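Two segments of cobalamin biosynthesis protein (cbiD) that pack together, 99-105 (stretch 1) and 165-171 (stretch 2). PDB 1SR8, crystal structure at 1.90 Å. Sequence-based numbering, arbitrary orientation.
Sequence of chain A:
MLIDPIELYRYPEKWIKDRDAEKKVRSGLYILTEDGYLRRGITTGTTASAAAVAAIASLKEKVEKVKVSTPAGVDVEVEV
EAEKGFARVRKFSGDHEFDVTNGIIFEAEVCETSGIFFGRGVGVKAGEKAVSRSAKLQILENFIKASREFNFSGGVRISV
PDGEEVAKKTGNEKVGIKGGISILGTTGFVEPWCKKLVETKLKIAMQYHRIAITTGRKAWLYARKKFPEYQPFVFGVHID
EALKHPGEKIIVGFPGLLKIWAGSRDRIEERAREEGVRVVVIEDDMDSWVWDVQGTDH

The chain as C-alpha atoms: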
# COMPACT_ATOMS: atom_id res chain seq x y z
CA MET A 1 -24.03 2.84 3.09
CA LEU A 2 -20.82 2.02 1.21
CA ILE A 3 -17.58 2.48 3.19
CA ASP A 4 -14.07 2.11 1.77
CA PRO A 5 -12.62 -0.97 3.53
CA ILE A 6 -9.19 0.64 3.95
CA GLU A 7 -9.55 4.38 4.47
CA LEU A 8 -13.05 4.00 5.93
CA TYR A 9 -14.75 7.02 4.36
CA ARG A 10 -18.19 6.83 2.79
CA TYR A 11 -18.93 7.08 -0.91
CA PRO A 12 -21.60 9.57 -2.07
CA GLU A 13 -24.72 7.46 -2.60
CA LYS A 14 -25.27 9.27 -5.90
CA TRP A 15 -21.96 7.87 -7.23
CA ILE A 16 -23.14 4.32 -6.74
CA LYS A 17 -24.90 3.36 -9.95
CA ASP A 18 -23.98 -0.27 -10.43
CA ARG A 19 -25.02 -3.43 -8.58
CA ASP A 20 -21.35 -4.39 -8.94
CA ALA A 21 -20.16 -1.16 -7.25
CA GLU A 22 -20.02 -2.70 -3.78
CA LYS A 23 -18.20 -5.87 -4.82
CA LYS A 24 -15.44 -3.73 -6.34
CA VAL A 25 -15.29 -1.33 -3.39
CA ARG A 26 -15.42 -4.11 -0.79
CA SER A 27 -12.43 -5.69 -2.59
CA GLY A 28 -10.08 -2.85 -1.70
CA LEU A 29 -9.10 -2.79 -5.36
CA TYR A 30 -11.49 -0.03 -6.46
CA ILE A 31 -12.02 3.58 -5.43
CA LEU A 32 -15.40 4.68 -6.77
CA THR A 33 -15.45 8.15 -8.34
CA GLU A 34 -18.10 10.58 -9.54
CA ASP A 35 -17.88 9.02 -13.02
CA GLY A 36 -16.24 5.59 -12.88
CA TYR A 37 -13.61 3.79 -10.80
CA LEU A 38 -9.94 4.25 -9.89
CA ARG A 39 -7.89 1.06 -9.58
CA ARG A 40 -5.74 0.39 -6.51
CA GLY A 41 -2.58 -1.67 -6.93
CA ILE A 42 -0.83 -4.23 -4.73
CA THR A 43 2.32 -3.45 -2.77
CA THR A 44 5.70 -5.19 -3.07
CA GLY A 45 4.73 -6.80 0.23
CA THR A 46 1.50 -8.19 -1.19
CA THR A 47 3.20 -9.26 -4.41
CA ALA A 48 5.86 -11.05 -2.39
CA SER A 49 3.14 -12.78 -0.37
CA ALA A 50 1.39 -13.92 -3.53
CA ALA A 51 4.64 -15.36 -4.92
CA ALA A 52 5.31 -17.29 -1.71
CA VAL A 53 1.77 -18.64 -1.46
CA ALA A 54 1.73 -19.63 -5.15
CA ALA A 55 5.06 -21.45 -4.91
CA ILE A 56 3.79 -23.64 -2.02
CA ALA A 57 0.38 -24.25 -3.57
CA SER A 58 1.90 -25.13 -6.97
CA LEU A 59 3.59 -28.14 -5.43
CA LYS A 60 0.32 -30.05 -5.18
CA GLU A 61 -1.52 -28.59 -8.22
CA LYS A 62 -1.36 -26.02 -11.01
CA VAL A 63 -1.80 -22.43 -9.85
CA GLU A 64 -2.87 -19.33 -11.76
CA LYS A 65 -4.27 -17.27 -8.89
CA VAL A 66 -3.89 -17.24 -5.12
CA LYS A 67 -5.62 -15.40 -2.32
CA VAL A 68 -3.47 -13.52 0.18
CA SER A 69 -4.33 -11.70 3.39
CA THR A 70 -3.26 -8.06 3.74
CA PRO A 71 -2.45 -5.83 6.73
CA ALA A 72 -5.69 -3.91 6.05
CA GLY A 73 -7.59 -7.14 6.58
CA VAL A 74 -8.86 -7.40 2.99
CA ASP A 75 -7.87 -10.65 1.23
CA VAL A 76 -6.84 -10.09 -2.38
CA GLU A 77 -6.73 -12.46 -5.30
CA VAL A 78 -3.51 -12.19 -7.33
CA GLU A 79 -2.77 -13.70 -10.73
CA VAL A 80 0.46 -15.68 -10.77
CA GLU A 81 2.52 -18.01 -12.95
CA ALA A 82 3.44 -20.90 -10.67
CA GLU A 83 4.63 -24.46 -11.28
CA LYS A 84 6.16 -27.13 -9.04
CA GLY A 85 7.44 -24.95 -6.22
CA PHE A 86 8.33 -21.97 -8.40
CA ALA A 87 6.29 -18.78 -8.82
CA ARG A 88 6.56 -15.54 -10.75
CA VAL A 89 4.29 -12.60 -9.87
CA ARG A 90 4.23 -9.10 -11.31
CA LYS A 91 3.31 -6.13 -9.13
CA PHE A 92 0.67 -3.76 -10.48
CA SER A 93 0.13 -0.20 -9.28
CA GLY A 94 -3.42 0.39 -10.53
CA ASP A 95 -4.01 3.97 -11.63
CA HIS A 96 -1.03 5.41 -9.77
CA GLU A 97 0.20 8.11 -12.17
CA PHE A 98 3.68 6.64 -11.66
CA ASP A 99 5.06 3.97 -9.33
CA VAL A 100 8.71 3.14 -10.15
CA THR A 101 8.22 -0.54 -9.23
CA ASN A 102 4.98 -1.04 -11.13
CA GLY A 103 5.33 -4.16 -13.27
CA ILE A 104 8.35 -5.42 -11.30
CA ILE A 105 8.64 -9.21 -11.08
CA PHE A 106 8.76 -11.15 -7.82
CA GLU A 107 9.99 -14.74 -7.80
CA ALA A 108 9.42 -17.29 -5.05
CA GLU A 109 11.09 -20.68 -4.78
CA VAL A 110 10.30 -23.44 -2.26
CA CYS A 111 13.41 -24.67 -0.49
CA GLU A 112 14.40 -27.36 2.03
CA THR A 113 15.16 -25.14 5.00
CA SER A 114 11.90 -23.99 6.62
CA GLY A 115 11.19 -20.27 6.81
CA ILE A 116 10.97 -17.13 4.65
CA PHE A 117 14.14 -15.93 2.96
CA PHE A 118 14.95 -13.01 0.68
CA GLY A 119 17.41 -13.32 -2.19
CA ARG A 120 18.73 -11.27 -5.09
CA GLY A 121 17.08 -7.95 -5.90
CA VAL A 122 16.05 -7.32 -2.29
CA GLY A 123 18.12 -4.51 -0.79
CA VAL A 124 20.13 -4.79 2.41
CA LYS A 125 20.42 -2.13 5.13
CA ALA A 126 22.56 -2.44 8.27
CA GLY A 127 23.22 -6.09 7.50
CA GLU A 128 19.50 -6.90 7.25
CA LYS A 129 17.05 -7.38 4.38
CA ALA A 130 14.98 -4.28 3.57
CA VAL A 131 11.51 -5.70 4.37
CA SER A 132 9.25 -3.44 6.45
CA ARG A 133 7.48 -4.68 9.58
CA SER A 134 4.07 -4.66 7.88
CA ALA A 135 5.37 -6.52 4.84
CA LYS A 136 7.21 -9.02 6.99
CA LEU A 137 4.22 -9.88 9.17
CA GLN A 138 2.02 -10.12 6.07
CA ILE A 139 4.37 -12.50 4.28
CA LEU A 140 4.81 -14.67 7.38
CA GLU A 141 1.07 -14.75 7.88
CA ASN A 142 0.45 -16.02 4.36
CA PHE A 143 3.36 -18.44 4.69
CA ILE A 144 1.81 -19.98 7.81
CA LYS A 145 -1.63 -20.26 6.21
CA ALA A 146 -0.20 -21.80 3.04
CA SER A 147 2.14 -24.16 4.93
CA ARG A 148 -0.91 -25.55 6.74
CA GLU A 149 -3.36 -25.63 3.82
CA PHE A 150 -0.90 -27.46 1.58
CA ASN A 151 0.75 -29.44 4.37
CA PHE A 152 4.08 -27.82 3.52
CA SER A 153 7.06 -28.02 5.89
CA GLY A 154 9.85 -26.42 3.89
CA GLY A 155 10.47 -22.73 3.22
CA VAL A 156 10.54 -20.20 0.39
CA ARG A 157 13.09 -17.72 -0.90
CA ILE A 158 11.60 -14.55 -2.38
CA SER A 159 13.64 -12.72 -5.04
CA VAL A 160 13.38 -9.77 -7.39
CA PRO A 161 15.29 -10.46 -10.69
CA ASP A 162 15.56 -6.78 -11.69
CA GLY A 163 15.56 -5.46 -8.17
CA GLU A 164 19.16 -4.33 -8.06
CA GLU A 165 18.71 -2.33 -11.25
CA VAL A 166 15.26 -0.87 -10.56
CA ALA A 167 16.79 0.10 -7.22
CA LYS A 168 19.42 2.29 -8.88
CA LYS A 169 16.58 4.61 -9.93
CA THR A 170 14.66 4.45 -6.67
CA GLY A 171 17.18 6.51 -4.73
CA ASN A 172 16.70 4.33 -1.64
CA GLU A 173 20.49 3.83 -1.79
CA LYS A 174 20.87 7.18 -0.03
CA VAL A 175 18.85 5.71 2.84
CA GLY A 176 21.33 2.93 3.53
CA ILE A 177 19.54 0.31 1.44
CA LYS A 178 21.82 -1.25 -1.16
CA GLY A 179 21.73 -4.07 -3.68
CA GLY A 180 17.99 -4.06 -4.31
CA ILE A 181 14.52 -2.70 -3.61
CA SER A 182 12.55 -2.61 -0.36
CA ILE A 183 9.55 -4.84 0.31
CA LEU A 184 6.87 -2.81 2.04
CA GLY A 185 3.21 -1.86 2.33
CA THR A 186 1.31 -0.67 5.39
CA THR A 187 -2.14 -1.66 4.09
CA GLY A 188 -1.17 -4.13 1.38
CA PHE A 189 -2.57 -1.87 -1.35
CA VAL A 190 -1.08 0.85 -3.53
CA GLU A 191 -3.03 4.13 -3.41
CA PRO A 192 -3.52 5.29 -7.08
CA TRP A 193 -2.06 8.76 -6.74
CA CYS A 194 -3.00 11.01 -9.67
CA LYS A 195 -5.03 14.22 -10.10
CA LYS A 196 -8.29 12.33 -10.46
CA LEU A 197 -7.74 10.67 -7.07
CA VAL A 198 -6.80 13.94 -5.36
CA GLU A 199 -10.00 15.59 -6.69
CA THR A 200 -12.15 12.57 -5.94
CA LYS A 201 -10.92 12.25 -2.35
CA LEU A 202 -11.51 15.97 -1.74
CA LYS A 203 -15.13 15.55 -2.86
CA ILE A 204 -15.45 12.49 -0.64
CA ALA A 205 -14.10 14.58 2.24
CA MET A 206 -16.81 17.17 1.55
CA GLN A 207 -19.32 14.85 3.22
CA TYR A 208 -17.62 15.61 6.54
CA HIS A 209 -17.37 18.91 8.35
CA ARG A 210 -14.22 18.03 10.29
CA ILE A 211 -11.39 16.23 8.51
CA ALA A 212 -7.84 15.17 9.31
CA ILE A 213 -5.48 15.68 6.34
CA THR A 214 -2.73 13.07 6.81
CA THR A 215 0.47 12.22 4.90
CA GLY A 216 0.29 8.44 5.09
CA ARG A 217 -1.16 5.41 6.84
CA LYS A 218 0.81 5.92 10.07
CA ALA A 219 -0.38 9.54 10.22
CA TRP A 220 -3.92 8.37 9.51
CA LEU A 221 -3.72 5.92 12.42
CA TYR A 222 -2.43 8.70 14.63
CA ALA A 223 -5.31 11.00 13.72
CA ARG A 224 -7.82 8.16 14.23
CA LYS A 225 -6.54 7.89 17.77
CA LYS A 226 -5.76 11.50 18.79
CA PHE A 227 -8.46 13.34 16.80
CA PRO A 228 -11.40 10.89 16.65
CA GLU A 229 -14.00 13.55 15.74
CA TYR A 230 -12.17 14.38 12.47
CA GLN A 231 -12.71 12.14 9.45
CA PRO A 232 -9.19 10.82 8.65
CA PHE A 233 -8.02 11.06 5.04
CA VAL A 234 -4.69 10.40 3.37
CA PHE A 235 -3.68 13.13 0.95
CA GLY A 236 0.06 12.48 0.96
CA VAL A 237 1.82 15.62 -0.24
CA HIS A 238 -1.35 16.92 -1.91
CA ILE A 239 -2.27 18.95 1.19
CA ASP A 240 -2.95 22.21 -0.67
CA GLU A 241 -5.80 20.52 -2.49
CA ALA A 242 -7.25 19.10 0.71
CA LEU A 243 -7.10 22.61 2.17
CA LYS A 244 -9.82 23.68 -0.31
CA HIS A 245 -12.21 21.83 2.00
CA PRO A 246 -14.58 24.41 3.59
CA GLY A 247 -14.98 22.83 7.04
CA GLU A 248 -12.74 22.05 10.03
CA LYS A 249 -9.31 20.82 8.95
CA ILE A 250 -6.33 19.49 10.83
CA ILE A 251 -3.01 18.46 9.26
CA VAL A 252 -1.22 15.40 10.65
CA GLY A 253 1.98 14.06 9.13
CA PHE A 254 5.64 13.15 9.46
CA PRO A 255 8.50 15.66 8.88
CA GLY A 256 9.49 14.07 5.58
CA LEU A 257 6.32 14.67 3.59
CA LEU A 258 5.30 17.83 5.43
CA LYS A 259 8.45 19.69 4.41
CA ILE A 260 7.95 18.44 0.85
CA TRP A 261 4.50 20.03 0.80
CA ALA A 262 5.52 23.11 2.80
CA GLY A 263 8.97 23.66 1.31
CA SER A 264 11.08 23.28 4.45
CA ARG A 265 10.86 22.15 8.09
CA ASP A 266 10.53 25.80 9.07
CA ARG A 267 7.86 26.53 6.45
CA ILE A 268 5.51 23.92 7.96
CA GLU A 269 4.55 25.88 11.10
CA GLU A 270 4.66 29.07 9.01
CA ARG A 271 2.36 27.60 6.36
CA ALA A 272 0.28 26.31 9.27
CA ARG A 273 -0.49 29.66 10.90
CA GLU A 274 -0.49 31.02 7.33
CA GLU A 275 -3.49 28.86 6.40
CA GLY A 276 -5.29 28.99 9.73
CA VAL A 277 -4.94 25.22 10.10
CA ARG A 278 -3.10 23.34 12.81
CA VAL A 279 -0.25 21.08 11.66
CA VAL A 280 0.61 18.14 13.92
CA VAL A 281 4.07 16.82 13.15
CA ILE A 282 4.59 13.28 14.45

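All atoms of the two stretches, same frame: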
# COMPACT_ATOMS: atom_id res chain seq x y z
N ASP A 99 4.43 4.72 -10.41
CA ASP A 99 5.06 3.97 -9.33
C ASP A 99 6.28 3.29 -9.97
O ASP A 99 6.13 2.41 -10.81
CB ASP A 99 4.07 2.93 -8.82
CG ASP A 99 4.62 2.12 -7.68
OD1 ASP A 99 5.84 2.11 -7.46
OD2 ASP A 99 3.81 1.47 -7.00
N VAL A 100 7.48 3.69 -9.57
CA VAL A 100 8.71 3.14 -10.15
C VAL A 100 8.83 1.61 -10.17
O VAL A 100 9.55 1.08 -11.02
CB VAL A 100 9.96 3.73 -9.48
CG1 VAL A 100 10.03 3.30 -8.03
CG2 VAL A 100 11.20 3.32 -10.23
N THR A 101 8.15 0.92 -9.26
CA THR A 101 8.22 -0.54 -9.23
C THR A 101 7.00 -1.22 -9.82
O THR A 101 6.81 -2.42 -9.67
CB THR A 101 8.44 -1.10 -7.80
OG1 THR A 101 7.36 -0.71 -6.94
CG2 THR A 101 9.74 -0.59 -7.22
N ASN A 102 6.15 -0.45 -10.49
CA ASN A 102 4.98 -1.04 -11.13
C ASN A 102 5.53 -2.03 -12.16
O ASN A 102 6.55 -1.78 -12.78
CB ASN A 102 4.14 0.06 -11.81
CG ASN A 102 3.05 -0.51 -12.71
OD1 ASN A 102 2.26 -1.36 -12.30
ND2 ASN A 102 2.99 -0.02 -13.94
N GLY A 103 4.87 -3.17 -12.31
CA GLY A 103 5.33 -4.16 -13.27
C GLY A 103 6.58 -4.96 -12.89
O GLY A 103 7.01 -5.83 -13.65
N ILE A 104 7.16 -4.69 -11.72
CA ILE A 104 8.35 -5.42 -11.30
C ILE A 104 8.03 -6.87 -10.93
O ILE A 104 7.02 -7.15 -10.27
CB ILE A 104 9.04 -4.70 -10.12
CG1 ILE A 104 10.54 -4.98 -10.15
CG2 ILE A 104 8.45 -5.16 -8.79
CD1 ILE A 104 11.36 -4.00 -9.37
N ILE A 105 8.87 -7.80 -11.36
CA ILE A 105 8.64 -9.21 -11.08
C ILE A 105 9.19 -9.71 -9.75
O ILE A 105 10.31 -9.38 -9.35
CB ILE A 105 9.25 -10.11 -12.18
CG1 ILE A 105 8.46 -9.95 -13.49
CG2 ILE A 105 9.25 -11.56 -11.74
CD1 ILE A 105 7.07 -10.54 -13.42
N GLU A 165 18.74 -3.38 -10.24
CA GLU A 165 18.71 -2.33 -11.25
C GLU A 165 17.64 -1.31 -10.90
O GLU A 165 17.95 -0.15 -10.64
CB GLU A 165 18.43 -2.92 -12.63
CG GLU A 165 19.66 -3.44 -13.32
CD GLU A 165 20.84 -2.47 -13.22
OE1 GLU A 165 20.69 -1.30 -13.63
OE2 GLU A 165 21.92 -2.89 -12.74
N VAL A 166 16.38 -1.75 -10.89
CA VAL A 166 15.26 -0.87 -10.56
C VAL A 166 15.60 -0.02 -9.35
O VAL A 166 15.18 1.13 -9.25
CB VAL A 166 13.98 -1.68 -10.26
CG1 VAL A 166 12.88 -0.75 -9.79
CG2 VAL A 166 13.54 -2.42 -11.50
N ALA A 167 16.38 -0.59 -8.44
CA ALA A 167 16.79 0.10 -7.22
C ALA A 167 17.66 1.32 -7.52
O ALA A 167 17.54 2.36 -6.87
CB ALA A 167 17.55 -0.86 -6.31
N LYS A 168 18.53 1.20 -8.51
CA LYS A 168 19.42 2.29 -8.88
C LYS A 168 18.65 3.58 -9.21
O LYS A 168 19.20 4.67 -9.13
CB LYS A 168 20.29 1.89 -10.08
CG LYS A 168 21.29 0.76 -9.80
CD LYS A 168 22.15 0.48 -11.03
CE LYS A 168 23.32 -0.47 -10.76
NZ LYS A 168 22.95 -1.91 -10.64
N LYS A 169 17.38 3.44 -9.58
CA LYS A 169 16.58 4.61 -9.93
C LYS A 169 15.48 4.86 -8.90
O LYS A 169 14.52 5.58 -9.17
CB LYS A 169 15.95 4.42 -11.32
CG LYS A 169 15.03 3.21 -11.44
CD LYS A 169 14.91 2.71 -12.88
CE LYS A 169 14.16 3.69 -13.77
NZ LYS A 169 12.72 3.81 -13.40
N THR A 170 15.64 4.28 -7.72
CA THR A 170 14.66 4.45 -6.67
C THR A 170 15.23 5.34 -5.57
O THR A 170 14.52 5.72 -4.63
CB THR A 170 14.25 3.08 -6.09
OG1 THR A 170 13.03 3.22 -5.35
CG2 THR A 170 15.33 2.56 -5.15
N GLY A 171 16.51 5.66 -5.70
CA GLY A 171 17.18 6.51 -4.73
C GLY A 171 17.31 5.99 -3.31
O GLY A 171 18.04 6.58 -2.51

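No hydrogen bond or salt bridge joins these two segments, although both segments carry polar side chains, and the second has two lysines; what holds them is a small apolar patch, 240 Å² of buried surface counted over both sides, centred on two valines and an isoleucine. Some polar groups are bonded within their own segments. In the first, Asp99 OD1 accepts a hydrogen bond from Thr101 N at 3.2 Å, and Asn102 N bonds to Asp99 O at 2.9 Å, closing a type I turn. A type II turn overlaps it, from Thr101 to Ile104, with Ile104 N 3.1 Å from Thr101 O. Gly103 sits there with a phi of 74°, a conformation that glycine adopts readily because it lacks a CB.

These overlapping turns present Val100 and Ile104 to the helical residue Val166, and all three direct their CA-to-CB bonds toward the opposing segment. Ile104 CD1 reaches Val166 CG2 at 3.4 Å, a tight apolar contact. The long isoleucine side chain, with both chi angles t, suits this reach. Val166 CG1 also lies near Val100 O, at 4.0 Å, Thr101 CG2, at 4.1 Å, and Val100 CG2, at 4.4 Å. Both methyls of Val166 lie close to Ile104 CD1, and CG1 also touches the Val100-Thr101 turn. Thr101 offers its methyl here, while its hydroxyl is hydrogen-bonded elsewhere in the structure.

Val100 also meets Lys169 and Thr170. Val100 CG1 lies 4.0 Å from Thr170 OG1, and Val100 CG2 is 3.5 Å from Lys169 NZ. Lys169 leaves its backbone sideways, yet its flexible chain brings the end nearer, so the amine can approach the valine while the residue remains exposed. Lys168 behaves differently: Lys168 NZ forms a salt bridge with Glu165 OE2 at 2.5 Å, pairing two exposed charges outside the contact.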